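Local coordinates for legionella ubiquitin-specific protease A domain-containing protein (PDB 5DGG) that is of unknown function but carries a LupA-family domain of peptidase clan CA, and may act as a ubiquitin-specific protease in Legionella pneumophila, at residues A[12-17]-A[174-179]; A[96-101]-A[115-120]; A[124-129]-A[133-138]. All coordinates share one frame; numbering follows the deposited sequence.

Contact 1: A[12-17]-A[174-179]; sequences TLLMPK and MTTREE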
loop_
_atom_site.group_PDB
_atom_site.type_symbol
_atom_site.label_atom_id
_atom_site.label_comp_id
_atom_site.label_asym_id
_atom_site.label_seq_id
_atom_site.Cartn_x
_atom_site.Cartn_y
_atom_site.Cartn_z
ATOM N N THR A 12 9.162 -4.759 2.814
ATOM C CA THR A 12 9.060 -6.112 2.256
ATOM C C THR A 12 8.759 -7.121 3.366
ATOM O O THR A 12 7.867 -7.933 3.237
ATOM C CB THR A 12 10.330 -6.467 1.486
ATOM O OG1 THR A 12 10.475 -5.544 0.396
ATOM C CG2 THR A 12 10.254 -7.884 0.961
ATOM N N LEU A 13 9.434 -6.998 4.495
ATOM C CA LEU A 13 9.248 -7.944 5.584
ATOM C C LEU A 13 7.848 -7.839 6.173
ATOM O O LEU A 13 7.207 -8.867 6.417
ATOM C CB LEU A 13 10.301 -7.727 6.686
ATOM C CG LEU A 13 10.597 -8.932 7.584
ATOM C CD1 LEU A 13 11.281 -10.031 6.775
ATOM C CD2 LEU A 13 11.446 -8.537 8.788
ATOM N N LEU A 14 7.354 -6.615 6.376
ATOM C CA LEU A 14 6.126 -6.429 7.151
ATOM C C LEU A 14 4.818 -6.315 6.353
ATOM O O LEU A 14 3.749 -6.528 6.901
ATOM C CB LEU A 14 6.252 -5.209 8.038
ATOM C CG LEU A 14 5.428 -5.227 9.325
ATOM C CD1 LEU A 14 5.371 -6.589 10.023
ATOM C CD2 LEU A 14 6.078 -4.236 10.264
ATOM N N MET A 15 4.901 -5.932 5.091
ATOM C CA MET A 15 3.716 -5.873 4.225
ATOM C C MET A 15 3.011 -7.233 4.176
ATOM O O MET A 15 3.654 -8.271 4.282
ATOM C CB MET A 15 4.088 -5.409 2.811
ATOM C CG MET A 15 4.302 -3.903 2.661
ATOM S SD MET A 15 2.803 -2.894 2.705
ATOM C CE MET A 15 1.986 -3.431 1.171
ATOM N N PRO A 16 1.682 -7.227 4.029
ATOM C CA PRO A 16 0.962 -8.490 3.747
ATOM C C PRO A 16 1.496 -9.078 2.443
ATOM O O PRO A 16 2.110 -8.354 1.650
ATOM C CB PRO A 16 -0.498 -8.052 3.556
ATOM C CG PRO A 16 -0.449 -6.582 3.309
ATOM C CD PRO A 16 0.813 -6.040 3.920
ATOM N N LYS A 17 1.297 -10.372 2.264
ATOM C CA LYS A 17 1.788 -11.103 1.115
ATOM C C LYS A 17 0.596 -11.445 0.255
ATOM O O LYS A 17 -0.507 -11.611 0.783
ATOM C CB LYS A 17 2.444 -12.433 1.546
ATOM C CG LYS A 17 3.566 -12.318 2.565
ATOM C CD LYS A 17 4.753 -11.588 1.991
ATOM C CE LYS A 17 5.474 -10.755 3.058
ATOM N NZ LYS A 17 6.103 -9.548 2.428
ATOM N N MET A 174 6.160 0.601 17.862
ATOM C CA MET A 174 6.438 -0.528 18.731
ATOM C C MET A 174 5.841 -1.829 18.204
ATOM O O MET A 174 6.507 -2.858 18.259
ATOM C CB MET A 174 5.956 -0.288 20.153
ATOM C CG MET A 174 6.886 -0.960 21.151
ATOM S SD MET A 174 6.028 -1.791 22.482
ATOM C CE MET A 174 7.288 -1.649 23.765
ATOM N N THR A 175 4.615 -1.813 17.678
ATOM C CA THR A 175 4.072 -3.054 17.135
ATOM C C THR A 175 4.811 -3.468 15.853
ATOM O O THR A 175 4.982 -4.653 15.607
ATOM C CB THR A 175 2.543 -3.027 16.926
ATOM O OG1 THR A 175 2.171 -1.946 16.071
ATOM C CG2 THR A 175 1.815 -2.846 18.248
ATOM N N THR A 176 5.275 -2.513 15.052
ATOM C CA THR A 176 5.982 -2.880 13.839
ATOM C C THR A 176 7.353 -3.526 14.205
ATOM O O THR A 176 7.758 -4.516 13.574
ATOM C CB THR A 176 6.102 -1.722 12.826
ATOM O OG1 THR A 176 6.788 -0.634 13.405
ATOM C CG2 THR A 176 4.733 -1.244 12.383
ATOM N N ARG A 177 8.025 -3.028 15.239
ATOM C CA ARG A 177 9.283 -3.652 15.707
ATOM C C ARG A 177 9.056 -5.066 16.183
ATOM O O ARG A 177 9.657 -6.017 15.674
ATOM C CB ARG A 177 9.904 -2.831 16.830
ATOM C CG ARG A 177 10.486 -1.531 16.318
ATOM C CD ARG A 177 10.672 -0.480 17.404
ATOM N NE ARG A 177 12.030 -0.457 17.972
ATOM C CZ ARG A 177 13.117 -0.013 17.332
ATOM N NH1 ARG A 177 13.041 0.427 16.075
ATOM N NH2 ARG A 177 14.299 -0.027 17.938
ATOM N N GLU A 178 8.154 -5.198 17.145
ATOM C CA GLU A 178 7.801 -6.501 17.693
ATOM C C GLU A 178 7.358 -7.490 16.650
ATOM O O GLU A 178 7.783 -8.630 16.680
ATOM C CB GLU A 178 6.696 -6.384 18.748
ATOM C CG GLU A 178 7.193 -6.207 20.161
ATOM C CD GLU A 178 8.309 -7.186 20.514
ATOM O OE1 GLU A 178 9.418 -6.707 20.823
ATOM O OE2 GLU A 178 8.097 -8.424 20.446
ATOM N N GLU A 179 6.504 -7.088 15.729
ATOM C CA GLU A 179 6.008 -8.040 14.728
ATOM C C GLU A 179 7.133 -8.438 13.767
ATOM O O GLU A 179 7.145 -9.550 13.213
ATOM C CB GLU A 179 4.814 -7.473 13.949
ATOM C CG GLU A 179 3.562 -7.325 14.801
ATOM C CD GLU A 179 3.156 -8.615 15.466
ATOM O OE1 GLU A 179 2.738 -9.551 14.757
ATOM O OE2 GLU A 179 3.262 -8.705 16.708
#
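Leu14 reaches across from the last turn of one helix and rests its two methyl groups on a second helix, touching Thr176 with one and Glu179 with the other. It is the central residue of the contact and a compact example of how a single branched side chain can join two helices far apart in sequence. CD2 makes the tighter approach, lying 3.6 Å from Thr176 CB and 3.9 Å from Thr176 CG2. The carbonyl oxygen of Thr176 is also close, 3.7 Å from Leu14 CD2, so this methyl meets backbone as well as side chain. The other branch is looser, with CD1 4.1 Å from Glu179 CB. In Leu14 CG swings roughly anti to the backbone N (chi1 -152°), which carries the fork toward the facing helix, where it crosses both partners at about a right angle. Thr176 and Glu179 are three residues apart and so lie about one helical turn from each other, a spacing that the two methyls bridge.

Glu179 offers only the root of its side chain: the chain bends at chi2 (-55°), leading the carboxylate away to Asn155. Thr176 likewise keeps its hydroxyl for other partners, among them Asp134; the side-chain contact is carbon on carbon, with the Thr176 carbonyl oxygen at its border. The chain leaves the helical path immediately after Leu14, at Met15.

Further along helix 171-183, Leu14 also packs on Thr180 and Leu183. Helix 132-146 flanks the junction, receiving Leu14 O on His141 and Pro16 on Ser140, His141 and Met144, while helix 156-165 lies against Thr175 and Glu179.

Contact 2: A[96-101]-A[115-120]; sequences VLDDYV and VNIRHT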
loop_
_atom_site.group_PDB
_atom_site.type_symbol
_atom_site.label_atom_id
_atom_site.label_comp_id
_atom_site.label_asym_id
_atom_site.label_seq_id
_atom_site.Cartn_x
_atom_site.Cartn_y
_atom_site.Cartn_z
ATOM N N VAL A 96 0.004 13.618 -5.018
ATOM C CA VAL A 96 1.319 13.438 -5.582
ATOM C C VAL A 96 1.425 12.120 -6.383
ATOM O O VAL A 96 2.309 11.960 -7.213
ATOM C CB VAL A 96 2.378 13.563 -4.454
ATOM C CG1 VAL A 96 2.556 12.259 -3.694
ATOM C CG2 VAL A 96 3.691 14.055 -5.000
ATOM N N LEU A 97 0.514 11.171 -6.157
ATOM C CA LEU A 97 0.522 9.909 -6.887
ATOM C C LEU A 97 -0.415 9.827 -8.067
ATOM O O LEU A 97 -0.350 8.827 -8.782
ATOM C CB LEU A 97 0.212 8.702 -5.971
ATOM C CG LEU A 97 1.260 8.404 -4.890
ATOM C CD1 LEU A 97 0.845 7.190 -4.097
ATOM C CD2 LEU A 97 2.629 8.185 -5.459
ATOM N N ASP A 98 -1.269 10.822 -8.292
ATOM C CA ASP A 98 -2.311 10.693 -9.329
ATOM C C ASP A 98 -1.697 10.425 -10.694
ATOM O O ASP A 98 -2.027 9.439 -11.355
ATOM C CB ASP A 98 -3.208 11.931 -9.422
ATOM C CG ASP A 98 -4.124 12.114 -8.222
ATOM O OD1 ASP A 98 -4.168 11.254 -7.303
ATOM O OD2 ASP A 98 -4.793 13.177 -8.132
ATOM N N ASP A 99 -0.750 11.269 -11.103
ATOM C CA ASP A 99 -0.158 11.165 -12.441
ATOM C C ASP A 99 0.675 9.931 -12.578
ATOM O O ASP A 99 0.638 9.290 -13.607
ATOM C CB ASP A 99 0.766 12.350 -12.711
ATOM C CG ASP A 99 0.008 13.595 -13.082
ATOM O OD1 ASP A 99 -0.963 13.489 -13.878
ATOM O OD2 ASP A 99 0.376 14.677 -12.565
ATOM N N TYR A 100 1.423 9.648 -11.513
ATOM C CA TYR A 100 2.320 8.518 -11.439
ATOM C C TYR A 100 1.579 7.238 -11.661
ATOM O O TYR A 100 1.979 6.421 -12.504
ATOM C CB TYR A 100 3.050 8.471 -10.084
ATOM C CG TYR A 100 4.026 7.322 -9.944
ATOM C CD1 TYR A 100 5.249 7.341 -10.631
ATOM C CD2 TYR A 100 3.750 6.222 -9.148
ATOM C CE1 TYR A 100 6.146 6.294 -10.500
ATOM C CE2 TYR A 100 4.637 5.172 -9.024
ATOM C CZ TYR A 100 5.852 5.236 -9.703
ATOM O OH TYR A 100 6.756 4.225 -9.636
ATOM N N VAL A 101 0.490 7.036 -10.920
ATOM C CA VAL A 101 -0.224 5.788 -11.020
ATOM C C VAL A 101 -1.037 5.674 -12.313
ATOM O O VAL A 101 -1.120 4.580 -12.896
ATOM C CB VAL A 101 -1.177 5.555 -9.811
ATOM C CG1 VAL A 101 -1.833 4.203 -9.967
ATOM C CG2 VAL A 101 -0.368 5.553 -8.532
ATOM N N VAL A 115 -10.419 4.585 -14.832
ATOM C CA VAL A 115 -9.828 4.603 -13.492
ATOM C C VAL A 115 -10.629 5.574 -12.607
ATOM O O VAL A 115 -10.874 6.747 -12.995
ATOM C CB VAL A 115 -8.344 4.976 -13.602
ATOM C CG1 VAL A 115 -7.645 5.054 -12.255
ATOM C CG2 VAL A 115 -7.625 3.960 -14.486
ATOM N N ASN A 116 -11.077 5.095 -11.458
ATOM C CA ASN A 116 -11.764 5.949 -10.460
ATOM C C ASN A 116 -10.853 6.244 -9.309
ATOM O O ASN A 116 -10.649 5.379 -8.467
ATOM C CB ASN A 116 -12.986 5.218 -9.940
ATOM C CG ASN A 116 -13.901 4.752 -11.049
ATOM O OD1 ASN A 116 -14.160 5.495 -11.984
ATOM N ND2 ASN A 116 -14.480 3.539 -10.900
ATOM N N ILE A 117 -10.239 7.417 -9.271
ATOM C CA ILE A 117 -9.295 7.754 -8.229
ATOM C C ILE A 117 -9.995 8.246 -6.975
ATOM O O ILE A 117 -10.961 9.042 -7.059
ATOM C CB ILE A 117 -8.339 8.875 -8.698
ATOM C CG1 ILE A 117 -7.480 8.331 -9.814
ATOM C CG2 ILE A 117 -7.463 9.385 -7.566
ATOM C CD1 ILE A 117 -6.437 9.328 -10.272
ATOM N N ARG A 118 -9.495 7.833 -5.820
ATOM C CA ARG A 118 -9.874 8.518 -4.576
ATOM C C ARG A 118 -8.713 8.600 -3.629
ATOM O O ARG A 118 -7.881 7.674 -3.587
ATOM C CB ARG A 118 -11.054 7.836 -3.950
ATOM C CG ARG A 118 -10.750 6.649 -3.121
ATOM C CD ARG A 118 -12.051 5.963 -2.740
ATOM N NE ARG A 118 -12.254 6.058 -1.332
ATOM C CZ ARG A 118 -12.036 5.072 -0.478
ATOM N NH1 ARG A 118 -12.289 5.299 0.784
ATOM N NH2 ARG A 118 -11.629 3.870 -0.879
ATOM N N HIS A 119 -8.584 9.743 -2.948
ATOM C CA HIS A 119 -7.480 9.959 -2.011
ATOM C C HIS A 119 -7.938 9.595 -0.618
ATOM O O HIS A 119 -9.052 9.947 -0.258
ATOM C CB HIS A 119 -7.070 11.419 -2.011
ATOM C CG HIS A 119 -6.466 11.864 -3.293
ATOM N ND1 HIS A 119 -6.400 13.185 -3.664
ATOM C CD2 HIS A 119 -5.948 11.155 -4.329
ATOM C CE1 HIS A 119 -5.815 13.287 -4.846
ATOM N NE2 HIS A 119 -5.550 12.065 -5.286
ATOM N N THR A 120 -7.106 8.918 0.168
ATOM C CA THR A 120 -7.462 8.602 1.554
ATOM C C THR A 120 -6.302 8.877 2.496
ATOM O O THR A 120 -5.154 9.007 2.091
ATOM C CB THR A 120 -7.867 7.121 1.737
ATOM O OG1 THR A 120 -6.780 6.328 1.310
ATOM C CG2 THR A 120 -9.111 6.766 0.926
#
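Asp98 and His119 form the tight part of this contact, a hydrogen bond from His119 NE2 to Asp98 OD1 of 2.6 Å. The bond is nearly straight, with 163° at the hydrogen, and the acceptor lies almost in the plane of the imidazole. Asp98 receives it on the syn lone pair of OD1, the side that faces its other oxygen. Carboxylate and ring are nearly coplanar, their planes 25° apart, and the acid sits at the edge of the imidazole rather than over a face. OD2 is also near, 3.1 Å from His119 NE2. In His119 the ring carbon CG is anti to the carbonyl carbon (chi1 -67°), a turn that lets the ring reach Asp98 even though its CB does not point straight at it.

Beside this pair, the packing is lighter. Ile117, two residues earlier on the same face of strand 115-120, places CG2 3.8 Å from Asp98 OD1 and CD1 4.2 Å from Asp98 CG, giving the carboxylate an apolar neighbour on one side; Ile117 also touches Leu102 of the helix. On the other face of the strand the character changes. Arg118 points away from 96-101, and Asn116 is likewise exposed; Asn116 ND2 bonds Asp82, and Thr120 CG2 lies over the rim of one face of the Arg118 guanidinium, 3.5 Å above its plane.

Helix and strand are consecutive elements of a beta-alpha-beta unit that starts with strand 81-86, and Asp98 also touches Leu85 of that strand. As a matter of chemistry, NE2 of His119 is the donor, and the nearly in-plane bond restrains the rotation of the ring, so that a polar clasp at the surface ties the segment around Asp98 to the edge strand of the sheet.

Contact 3: A[124-129]-A[133-138]; sequences HPQGDA and GDFTCA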
loop_
_atom_site.group_PDB
_atom_site.type_symbol
_atom_site.label_atom_id
_atom_site.label_comp_id
_atom_site.label_asym_id
_atom_site.label_seq_id
_atom_site.Cartn_x
_atom_site.Cartn_y
_atom_site.Cartn_z
ATOM N N HIS A 124 -6.182 8.330 12.437
ATOM C CA HIS A 124 -5.324 9.006 13.431
ATOM C C HIS A 124 -3.908 9.296 12.887
ATOM O O HIS A 124 -2.906 8.698 13.318
ATOM C CB HIS A 124 -5.254 8.177 14.735
ATOM C CG HIS A 124 -6.569 7.615 15.178
ATOM N ND1 HIS A 124 -7.545 8.367 15.787
ATOM C CD2 HIS A 124 -7.065 6.360 15.098
ATOM C CE1 HIS A 124 -8.590 7.605 16.060
ATOM N NE2 HIS A 124 -8.312 6.377 15.674
ATOM N N PRO A 125 -3.805 10.236 11.945
ATOM C CA PRO A 125 -2.508 10.523 11.353
ATOM C C PRO A 125 -1.582 11.155 12.372
ATOM O O PRO A 125 -2.055 11.843 13.286
ATOM C CB PRO A 125 -2.835 11.539 10.270
ATOM C CG PRO A 125 -4.086 12.185 10.725
ATOM C CD PRO A 125 -4.855 11.104 11.410
ATOM N N GLN A 126 -0.281 10.912 12.240
ATOM C CA GLN A 126 0.703 11.517 13.135
ATOM C C GLN A 126 1.327 12.761 12.495
ATOM O O GLN A 126 1.689 13.702 13.198
ATOM C CB GLN A 126 1.763 10.477 13.496
ATOM C CG GLN A 126 2.976 11.024 14.231
ATOM C CD GLN A 126 3.936 9.931 14.706
ATOM O OE1 GLN A 126 4.090 8.892 14.070
ATOM N NE2 GLN A 126 4.609 10.179 15.838
ATOM N N GLY A 127 1.488 12.734 11.170
ATOM C CA GLY A 127 2.044 13.834 10.403
ATOM C C GLY A 127 3.550 13.997 10.551
ATOM O O GLY A 127 4.050 15.088 10.372
ATOM N N ASP A 128 4.266 12.924 10.879
ATOM C CA ASP A 128 5.741 12.922 11.000
ATOM C C ASP A 128 6.349 12.015 9.910
ATOM O O ASP A 128 5.796 10.948 9.612
ATOM C CB ASP A 128 6.157 12.366 12.357
ATOM C CG ASP A 128 5.768 13.270 13.512
ATOM O OD1 ASP A 128 5.618 14.477 13.295
ATOM O OD2 ASP A 128 5.625 12.757 14.641
ATOM N N ALA A 129 7.493 12.388 9.359
ATOM C CA ALA A 129 8.051 11.625 8.235
ATOM C C ALA A 129 8.367 10.165 8.601
ATOM O O ALA A 129 8.085 9.227 7.816
ATOM C CB ALA A 129 9.305 12.329 7.702
ATOM N N GLY A 133 5.964 4.616 6.709
ATOM C CA GLY A 133 6.080 3.182 6.453
ATOM C C GLY A 133 5.167 2.359 7.323
ATOM O O GLY A 133 4.499 1.423 6.853
ATOM N N ASP A 134 5.180 2.695 8.618
ATOM C CA ASP A 134 4.379 2.011 9.601
ATOM C C ASP A 134 2.896 2.131 9.287
ATOM O O ASP A 134 2.145 1.138 9.309
ATOM C CB ASP A 134 4.656 2.604 11.008
ATOM C CG ASP A 134 6.157 2.633 11.349
ATOM O OD1 ASP A 134 6.942 3.441 10.757
ATOM O OD2 ASP A 134 6.542 1.841 12.240
ATOM N N PHE A 135 2.461 3.354 9.067
ATOM C CA PHE A 135 1.082 3.593 8.640
ATOM C C PHE A 135 0.738 2.832 7.369
ATOM O O PHE A 135 -0.331 2.225 7.293
ATOM C CB PHE A 135 0.801 5.098 8.428
ATOM C CG PHE A 135 0.487 5.867 9.708
ATOM C CD1 PHE A 135 -0.808 6.009 10.132
ATOM C CD2 PHE A 135 1.492 6.475 10.458
ATOM C CE1 PHE A 135 -1.108 6.693 11.299
ATOM C CE2 PHE A 135 1.215 7.167 11.622
ATOM C CZ PHE A 135 -0.091 7.276 12.043
ATOM N N THR A 136 1.608 2.876 6.361
ATOM C CA THR A 136 1.295 2.256 5.095
ATOM C C THR A 136 1.228 0.714 5.238
ATOM O O THR A 136 0.333 0.063 4.664
ATOM C CB THR A 136 2.307 2.745 4.002
ATOM O OG1 THR A 136 2.070 4.139 3.753
ATOM C CG2 THR A 136 2.118 1.965 2.752
ATOM N N CYS A 137 2.123 0.130 6.035
ATOM C CA CYS A 137 2.129 -1.304 6.273
ATOM C C CYS A 137 0.887 -1.740 6.996
ATOM O O CYS A 137 0.176 -2.706 6.587
ATOM C CB CYS A 137 3.354 -1.737 7.074
ATOM S SG CYS A 137 4.836 -1.897 6.084
ATOM N N ALA A 138 0.541 -0.987 8.041
ATOM C CA ALA A 138 -0.623 -1.334 8.833
ATOM C C ALA A 138 -1.907 -1.120 8.041
ATOM O O ALA A 138 -2.844 -1.923 8.109
ATOM C CB ALA A 138 -0.662 -0.538 10.116
#
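Phe135 carries its ring toward the loop with CG anti to the carbonyl carbon (chi1 -82°), while Gln126 sends CG anti to its own backbone N (chi1 170°) and stays extended beyond it, and the two side chains cross at about a right angle. Their closest side-chain atoms are Gln126 CB and Phe135 CE2, 3.8 Å apart. The ring is met by backbone too: His124 O comes to its edge, near the plane, 3.4 Å from Phe135 CE1, so that a carbonyl oxygen faces the weakly positive rim of the ring. Gln126 N stands obliquely to the ring, 3.6 Å from Phe135 CZ, and Pro125 CA is more distant.

The Gln126 amide is fixed elsewhere, OE1 by Ser131 and Asn167, and NE2 by Tyr130 OH. A glutamine in the loop just before a helix that begins at a cysteine, here Gln126 and Cys132, is consistent with papain-like proteases, although no catalytic role is established for either residue here.

The loop follows strand 115-120, and Phe135 anchors it on helix 132-146 while also touching the loop residues Pro88 and Pro122 and also Leu162 of helix 156-165.

In the fold
Contacts 1 and 2 lie on opposite sides of the chain's centre, their own centres 25 Å apart, and the centre of contact 3 lies 13 Å from that of contact 1 and 19 Å from that of contact 2. Along the chain, contact 2 closes before contact 3 opens, and contact 1, joining helices 8-14 and 171-183 near the two ends, encloses both. Strand 115-120 of contact 2 leads through the loop of contact 3 into helix 132-146. This helix meets contact 1 through a probable hydrogen bond between Thr176 OG1 and Asp134 OD2, and through Leu14 against Cys137. The two terminal helices thus pack together beside helix 132-146, which follows the sheet's edge strand in the chain.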